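Local coordinates for alkylhalidase CmlS (Streptomyces venezuelae, PDB 3I3L), which is a flavin-dependent halogenase of chloramphenicol biosynthesis that carries a covalently attached FAD and probably acts as an oxidoreductase, at residues L74-G78 with P493-R497; W478-K482 with L504-E508; T379-T384 with R403-W409. All coordinates share one frame; numbering follows the deposited sequence.

Contact 1. Residues L74-G78 with P493-R497; sequences LNRLG and PIGFR
Arg-76, in the last turn of helix 68-76, reaches the loop of Pro-493 and Phe-496 with nearly its whole side chain. Its CB packs on Phe-496 CZ at 3.8 Å. CG passes the carbonyl of Pro-493, and CD comes closer still, 3.1 Å from Pro-493 O. Past a bend at chi3 (-78°), NE and CZ stay near that oxygen, Arg-76 CZ at 3.8 Å, with Pro-493 CB beside the guanidinium. The bond from NH2 to Pro-493 O is 2.8 Å and nearly straight (168°), and the acceptor sits in the guanidinium plane. NH2 also lies 3.5 Å from Phe-496 CE1, while NH1 bonds to Ser-72 and Trp-117 makes a cation-pi contact, so several partners fix the group's rotation. Replacing this arginine with a leucine would probably leave Pro-493 O without its donor and weaken the grip on the loop. Leu-77 CD2 meets Phe-496 CE2 at 3.6 Å, the two side chains crossing roughly at right angles, and helix 33-44 adds Thr-41 to both. Gly-78, at positive phi, ends the helix in a Schellman motif. Through Arg-76 and Leu-77, that last turn packs the FAD-binding region on the hairpin loop between strands 483-491 and 498-506.

Contact 2. Residues W478-K482 with L504-E508; sequences WTGGK and LANGE
Trp-478 brings the six-membered end of its indole to Leu-504 and Ala-505, where a loop folds over the far strand of a beta hairpin. That hairpin, strands 483-491 and 498-506, belongs to a three-stranded antiparallel sheet of the C-terminal region. With CG anti to the backbone N (chi1 -178°), the ring extends along strand 498-506: Ala-505 O lies at its edge, 3.7 Å from CZ2, and CH2 meets Leu-504 CD2 at 4.1 Å. The side chain of Asn-506 crosses it at a slant, its amide plane turned 84° from the ring, and Asn-506 CB is 3.9 Å from Trp-478 NE1. Leu-528 and Ala-529 of helix 519-531 pack on the indole. The extended chain of Lys-482 runs over Gly-507, Lys-482 CD 3.6 Å from Gly-507 CA, and crosses Glu-508 at about a right angle; their salt bridge is long, 3.9 Å from NZ to OE2. Gly-480 and Gly-507 matter sterically, since a CB on Gly-507 would collide with Lys-482 CE and one on Gly-480 with Glu-508 OE1. Lys-482 O is shared: Trp-478 NE1 donates to it at 2.7 Å from above the carbonyl plane, and Asn-506 CA approaches it at 3.5 Å in a CA-H...O contact.

Contact 3. Residues T379-T384 with R403-W409; sequences TFASFT and RLTRKKW
Both terminal nitrogens of Arg-403 close on one oxygen, the hydroxyl of Ser-382, in an end-on grip. NH1 and NH2 each lie 3.2 Å from Ser-382 OG, with equal N-H...O angles of 149°, and the oxygen sits near the guanidinium plane. Ser-382 can accept both because its own proton goes elsewhere: OG donates to Thr-379 O at 2.6 Å. That short bond follows from chi1 of 71°, which sets OG between the backbone N and the carbonyl carbon and turns it back along the helix. With its edge engaged in this way, the guanidinium presents a face to Phe-383: Phe-383 CE1 lies over its centre, 3.5 Å from Arg-403 CZ, and the two planes are 25° apart.

The contact packs the end of the long helix 352-382 against the short helix 400-406 and the turn after it, and Phe-380, Phe-383 and Trp-409 form an aromatic cluster there. Phe-383 fills the space between Arg-403 on one side and Trp-409 on the other. Its CB makes a CH-pi contact over the six-membered ring of Trp-409, 4.1 Å from the centroid, whereas its ring is slid along the indole and barely overlaps the five-membered part. Phe-380 is displaced likewise, touching Trp-409 CD1 through its CD1 at 3.7 Å, and it also packs on Ile-436 of helix 430-439. At the six-membered end of the indole, Thr-384 CG2 meets Trp-409 CH2 at 3.6 Å, while the hydroxyl of Thr-384 bonds to Gln-100.

Arg-406 serves mainly through its aliphatic part. Arg-406 CD lies at the edge of the Phe-383 ring, 3.4 Å from Phe-383 CZ, and also touches Thr-379 CG2, while its charged end turns to a salt bridge with Glu-398.

How the contacts relate
The three contacts are well separated, with centres 34 to 43 Å apart and none touching another. Along the chain contact 3 is nested inside the long loop closed by contact 1, and contact 2 follows it, crossing contact 1 because 493-497 lies between 478-482 and 504-508. Contacts 1 and 2 share the hairpin of strands 483-491 and 498-506, at its connecting loop and its opposite end. Contact 3, across the chain's centre from contact 1, joins helices 352-382 and 400-406. Contact 1 thus holds the C-terminal hairpin against the FAD-binding region some 415 residues away, while contacts 2 and 3, each spanning about 20 residues, close local structure away from the annotated sites.

Contact 1. Residues L74-G78 with P493-R497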
# COMPACT_ATOMS: atom_id res chain seq x y z
N LEU A 74 14.22 -2.83 -1.90
CA LEU A 74 15.50 -2.57 -1.31
C LEU A 74 16.54 -3.66 -1.72
O LEU A 74 17.70 -3.38 -1.90
CB LEU A 74 15.36 -2.53 0.22
CG LEU A 74 14.55 -1.33 0.77
CD1 LEU A 74 14.47 -1.38 2.29
CD2 LEU A 74 15.18 -0.05 0.32
N ASN A 75 16.11 -4.89 -1.87
CA ASN A 75 17.02 -5.97 -2.25
C ASN A 75 17.51 -5.70 -3.68
O ASN A 75 18.70 -5.73 -3.90
CB ASN A 75 16.31 -7.31 -2.16
CG ASN A 75 17.13 -8.45 -2.79
OD1 ASN A 75 17.95 -9.05 -2.13
ND2 ASN A 75 16.87 -8.76 -4.05
N ARG A 76 16.58 -5.38 -4.61
CA ARG A 76 16.92 -5.08 -6.00
C ARG A 76 17.75 -3.79 -6.18
O ARG A 76 18.34 -3.58 -7.23
CB ARG A 76 15.65 -5.04 -6.86
CG ARG A 76 15.12 -6.46 -7.10
CD ARG A 76 13.81 -6.53 -7.92
NE ARG A 76 12.66 -6.20 -7.08
CZ ARG A 76 11.76 -5.25 -7.35
NH1 ARG A 76 10.72 -5.03 -6.52
NH2 ARG A 76 11.87 -4.53 -8.47
N LEU A 77 17.78 -2.96 -5.15
CA LEU A 77 18.59 -1.75 -5.17
C LEU A 77 19.92 -1.99 -4.43
O LEU A 77 20.70 -1.06 -4.27
CB LEU A 77 17.88 -0.58 -4.47
CG LEU A 77 16.74 0.12 -5.24
CD1 LEU A 77 15.99 1.09 -4.30
CD2 LEU A 77 17.28 0.82 -6.49
N GLY A 78 20.13 -3.22 -3.94
CA GLY A 78 21.46 -3.62 -3.43
C GLY A 78 21.68 -3.48 -1.95
O GLY A 78 22.81 -3.55 -1.46
N PRO A 493 11.49 -5.08 -13.17
CA PRO A 493 11.92 -5.17 -11.74
C PRO A 493 13.41 -5.19 -11.49
O PRO A 493 13.88 -4.72 -10.46
CB PRO A 493 11.28 -6.48 -11.24
CG PRO A 493 10.99 -7.27 -12.53
CD PRO A 493 10.63 -6.21 -13.57
N ILE A 494 14.19 -5.73 -12.42
CA ILE A 494 15.63 -5.88 -12.15
C ILE A 494 16.43 -4.57 -12.36
O ILE A 494 17.25 -4.20 -11.53
CB ILE A 494 16.26 -7.00 -13.01
CG1 ILE A 494 15.48 -8.31 -12.79
CG2 ILE A 494 17.79 -7.16 -12.71
CD1 ILE A 494 16.26 -9.55 -13.11
N GLY A 495 16.17 -3.89 -13.46
CA GLY A 495 16.94 -2.71 -13.78
C GLY A 495 16.16 -1.41 -13.60
O GLY A 495 16.71 -0.36 -13.69
N PHE A 496 14.85 -1.51 -13.34
CA PHE A 496 14.00 -0.37 -13.00
C PHE A 496 13.64 0.55 -14.17
O PHE A 496 13.13 1.66 -13.95
CB PHE A 496 14.60 0.42 -11.86
CG PHE A 496 14.53 -0.30 -10.55
CD1 PHE A 496 13.30 -0.57 -9.96
CD2 PHE A 496 15.66 -0.74 -9.94
CE1 PHE A 496 13.24 -1.27 -8.74
CE2 PHE A 496 15.62 -1.41 -8.70
CZ PHE A 496 14.40 -1.66 -8.09
N ARG A 497 13.85 0.13 -15.42
CA ARG A 497 13.49 1.02 -16.53
C ARG A 497 11.99 0.95 -16.70
O ARG A 497 11.39 -0.10 -16.47
CB ARG A 497 14.18 0.61 -17.88
CG ARG A 497 15.76 0.51 -17.84
CD ARG A 497 16.43 1.93 -17.97
NE ARG A 497 17.85 1.89 -17.62
CZ ARG A 497 18.62 2.94 -17.39
NH1 ARG A 497 18.15 4.20 -17.55
NH2 ARG A 497 19.88 2.74 -17.00

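Contact 2. Residues W478-K482 with L504-E508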
# COMPACT_ATOMS: atom_id res chain seq x y z
N TRP A 478 -17.91 -10.80 -23.91
CA TRP A 478 -16.91 -9.73 -23.86
C TRP A 478 -17.66 -8.39 -23.81
O TRP A 478 -18.77 -8.28 -24.33
CB TRP A 478 -16.04 -9.80 -25.10
CG TRP A 478 -14.93 -8.82 -25.23
CD1 TRP A 478 -14.91 -7.70 -26.02
CD2 TRP A 478 -13.64 -8.88 -24.59
NE1 TRP A 478 -13.70 -7.07 -25.89
CE2 TRP A 478 -12.91 -7.78 -25.04
CE3 TRP A 478 -13.04 -9.78 -23.72
CZ2 TRP A 478 -11.59 -7.52 -24.61
CZ3 TRP A 478 -11.75 -9.54 -23.29
CH2 TRP A 478 -11.03 -8.43 -23.74
N THR A 479 -17.04 -7.40 -23.17
CA THR A 479 -17.66 -6.08 -23.00
C THR A 479 -17.21 -5.20 -24.17
O THR A 479 -16.01 -4.89 -24.31
CB THR A 479 -17.29 -5.41 -21.65
OG1 THR A 479 -17.62 -6.29 -20.55
CG2 THR A 479 -18.07 -4.08 -21.46
N GLY A 480 -18.17 -4.82 -25.01
CA GLY A 480 -17.88 -4.19 -26.31
C GLY A 480 -17.85 -5.25 -27.40
O GLY A 480 -18.05 -6.45 -27.14
N GLY A 481 -17.59 -4.83 -28.63
CA GLY A 481 -17.55 -5.81 -29.75
C GLY A 481 -16.15 -5.99 -30.29
O GLY A 481 -15.90 -6.77 -31.23
N LYS A 482 -15.21 -5.25 -29.72
CA LYS A 482 -13.84 -5.32 -30.16
C LYS A 482 -12.90 -5.70 -29.03
O LYS A 482 -13.10 -5.30 -27.87
CB LYS A 482 -13.49 -4.00 -30.77
CG LYS A 482 -14.25 -2.84 -30.09
CD LYS A 482 -14.20 -1.56 -30.96
CE LYS A 482 -15.24 -0.49 -30.53
NZ LYS A 482 -15.01 0.76 -31.37
N LEU A 504 -4.39 -6.01 -23.05
CA LEU A 504 -5.73 -6.23 -23.54
C LEU A 504 -6.69 -5.14 -23.09
O LEU A 504 -6.74 -4.76 -21.92
CB LEU A 504 -6.24 -7.62 -23.13
CG LEU A 504 -6.10 -8.69 -24.19
CD1 LEU A 504 -6.07 -10.05 -23.55
CD2 LEU A 504 -7.24 -8.55 -25.17
N ALA A 505 -7.47 -4.65 -24.06
CA ALA A 505 -8.53 -3.68 -23.81
C ALA A 505 -9.73 -3.90 -24.75
O ALA A 505 -9.62 -4.62 -25.74
CB ALA A 505 -7.98 -2.26 -24.00
N ASN A 506 -10.84 -3.26 -24.46
CA ASN A 506 -11.90 -3.13 -25.46
C ASN A 506 -11.81 -1.79 -26.23
O ASN A 506 -10.90 -0.97 -26.00
CB ASN A 506 -13.28 -3.34 -24.83
CG ASN A 506 -13.64 -2.25 -23.84
OD1 ASN A 506 -14.64 -2.34 -23.13
ND2 ASN A 506 -12.81 -1.24 -23.77
N GLY A 507 -12.72 -1.54 -27.16
CA GLY A 507 -12.65 -0.29 -27.92
C GLY A 507 -12.83 0.94 -27.05
O GLY A 507 -12.40 2.04 -27.39
N GLU A 508 -13.46 0.73 -25.91
CA GLU A 508 -13.88 1.80 -25.04
C GLU A 508 -12.89 1.86 -23.86
O GLU A 508 -13.25 2.15 -22.70
CB GLU A 508 -15.33 1.56 -24.60
CG GLU A 508 -16.33 1.55 -25.80
CD GLU A 508 -16.33 0.24 -26.63
OE1 GLU A 508 -15.99 -0.83 -26.07
OE2 GLU A 508 -16.69 0.26 -27.85

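Contact 3. Residues T379-T384 with R403-W409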
# COMPACT_ATOMS: atom_id res chain seq x y z
N THR A 379 -16.58 -1.42 8.19
CA THR A 379 -17.96 -1.87 8.28
C THR A 379 -18.13 -3.19 9.07
O THR A 379 -19.09 -3.33 9.84
CB THR A 379 -18.60 -1.95 6.89
OG1 THR A 379 -18.44 -0.67 6.28
CG2 THR A 379 -20.11 -2.26 6.99
N PHE A 380 -17.22 -4.15 8.89
CA PHE A 380 -17.31 -5.44 9.60
C PHE A 380 -17.16 -5.26 11.07
O PHE A 380 -17.89 -5.90 11.86
CB PHE A 380 -16.25 -6.46 9.14
CG PHE A 380 -16.39 -6.84 7.71
CD1 PHE A 380 -17.65 -6.87 7.11
CD2 PHE A 380 -15.26 -7.16 6.94
CE1 PHE A 380 -17.78 -7.20 5.76
CE2 PHE A 380 -15.40 -7.53 5.60
CZ PHE A 380 -16.65 -7.54 5.01
N ALA A 381 -16.22 -4.42 11.47
CA ALA A 381 -16.06 -4.17 12.91
C ALA A 381 -17.24 -3.39 13.51
O ALA A 381 -17.52 -3.51 14.70
CB ALA A 381 -14.79 -3.46 13.23
N SER A 382 -17.90 -2.59 12.67
CA SER A 382 -18.96 -1.71 13.15
C SER A 382 -20.20 -2.52 13.62
O SER A 382 -21.00 -2.01 14.42
CB SER A 382 -19.36 -0.67 12.11
OG SER A 382 -20.06 -1.29 11.04
N PHE A 383 -20.33 -3.76 13.16
CA PHE A 383 -21.43 -4.63 13.58
C PHE A 383 -21.32 -5.04 15.04
O PHE A 383 -22.33 -5.30 15.70
CB PHE A 383 -21.51 -5.86 12.68
CG PHE A 383 -21.95 -5.53 11.28
CD1 PHE A 383 -23.14 -4.83 11.07
CD2 PHE A 383 -21.18 -5.90 10.19
CE1 PHE A 383 -23.57 -4.50 9.77
CE2 PHE A 383 -21.61 -5.55 8.88
CZ PHE A 383 -22.79 -4.86 8.68
N THR A 384 -20.10 -5.07 15.58
CA THR A 384 -19.94 -5.45 16.96
C THR A 384 -19.32 -4.37 17.81
O THR A 384 -19.16 -4.56 19.02
CB THR A 384 -19.19 -6.75 17.13
OG1 THR A 384 -17.90 -6.62 16.52
CG2 THR A 384 -20.00 -7.92 16.46
N ARG A 403 -28.33 -2.27 5.20
CA ARG A 403 -27.49 -2.49 6.38
C ARG A 403 -27.88 -3.68 7.22
O ARG A 403 -27.00 -4.39 7.71
CB ARG A 403 -27.37 -1.20 7.25
CG ARG A 403 -26.75 -1.47 8.62
CD ARG A 403 -25.54 -0.60 8.87
NE ARG A 403 -24.97 -0.87 10.19
CZ ARG A 403 -23.66 -1.03 10.42
NH1 ARG A 403 -22.80 -0.96 9.39
NH2 ARG A 403 -23.21 -1.28 11.67
N LEU A 404 -29.19 -3.88 7.42
CA LEU A 404 -29.71 -5.11 8.05
C LEU A 404 -29.45 -6.35 7.16
O LEU A 404 -28.89 -7.35 7.62
CB LEU A 404 -31.19 -4.93 8.44
CG LEU A 404 -31.42 -3.95 9.64
CD1 LEU A 404 -30.25 -2.87 9.91
CD2 LEU A 404 -32.80 -3.24 9.57
N THR A 405 -29.78 -6.26 5.86
CA THR A 405 -29.29 -7.26 4.88
C THR A 405 -27.80 -7.49 5.13
O THR A 405 -27.39 -8.65 5.27
CB THR A 405 -29.50 -6.84 3.39
OG1 THR A 405 -30.88 -6.50 3.14
CG2 THR A 405 -29.05 -7.96 2.42
N ARG A 406 -27.00 -6.41 5.21
CA ARG A 406 -25.53 -6.59 5.44
C ARG A 406 -25.10 -7.41 6.71
O ARG A 406 -24.05 -8.05 6.67
CB ARG A 406 -24.70 -5.31 5.25
CG ARG A 406 -23.18 -5.59 5.18
CD ARG A 406 -22.36 -4.30 5.35
NE ARG A 406 -22.68 -3.35 4.29
CZ ARG A 406 -22.22 -3.43 3.04
NH1 ARG A 406 -21.39 -4.39 2.68
NH2 ARG A 406 -22.60 -2.53 2.15
N LYS A 407 -25.91 -7.45 7.77
CA LYS A 407 -25.84 -8.66 8.68
C LYS A 407 -26.43 -9.94 7.98
O LYS A 407 -27.36 -10.63 8.48
CB LYS A 407 -26.37 -8.43 10.10
CG LYS A 407 -26.33 -9.73 10.97
CD LYS A 407 -27.33 -9.74 12.21
CE LYS A 407 -28.81 -9.45 11.82
NZ LYS A 407 -29.55 -8.75 12.94
N LYS A 408 -25.94 -10.11 6.74
CA LYS A 408 -25.54 -11.36 6.12
C LYS A 408 -24.18 -11.66 6.71
O LYS A 408 -23.59 -12.71 6.47
CB LYS A 408 -25.33 -11.11 4.61
CG LYS A 408 -24.16 -11.87 3.92
CD LYS A 408 -22.81 -11.13 3.99
CE LYS A 408 -21.89 -11.59 2.85
NZ LYS A 408 -20.49 -10.99 2.99
N TRP A 409 -23.63 -10.68 7.44
CA TRP A 409 -22.32 -10.85 8.02
C TRP A 409 -22.37 -11.79 9.23
O TRP A 409 -21.42 -12.56 9.44
CB TRP A 409 -21.71 -9.48 8.38
CG TRP A 409 -20.55 -9.57 9.30
CD1 TRP A 409 -19.22 -9.65 8.96
CD2 TRP A 409 -20.60 -9.62 10.72
NE1 TRP A 409 -18.44 -9.73 10.10
CE2 TRP A 409 -19.27 -9.71 11.19
CE3 TRP A 409 -21.65 -9.61 11.66
CZ2 TRP A 409 -18.97 -9.78 12.54
CZ3 TRP A 409 -21.35 -9.69 13.01
CH2 TRP A 409 -20.01 -9.77 13.43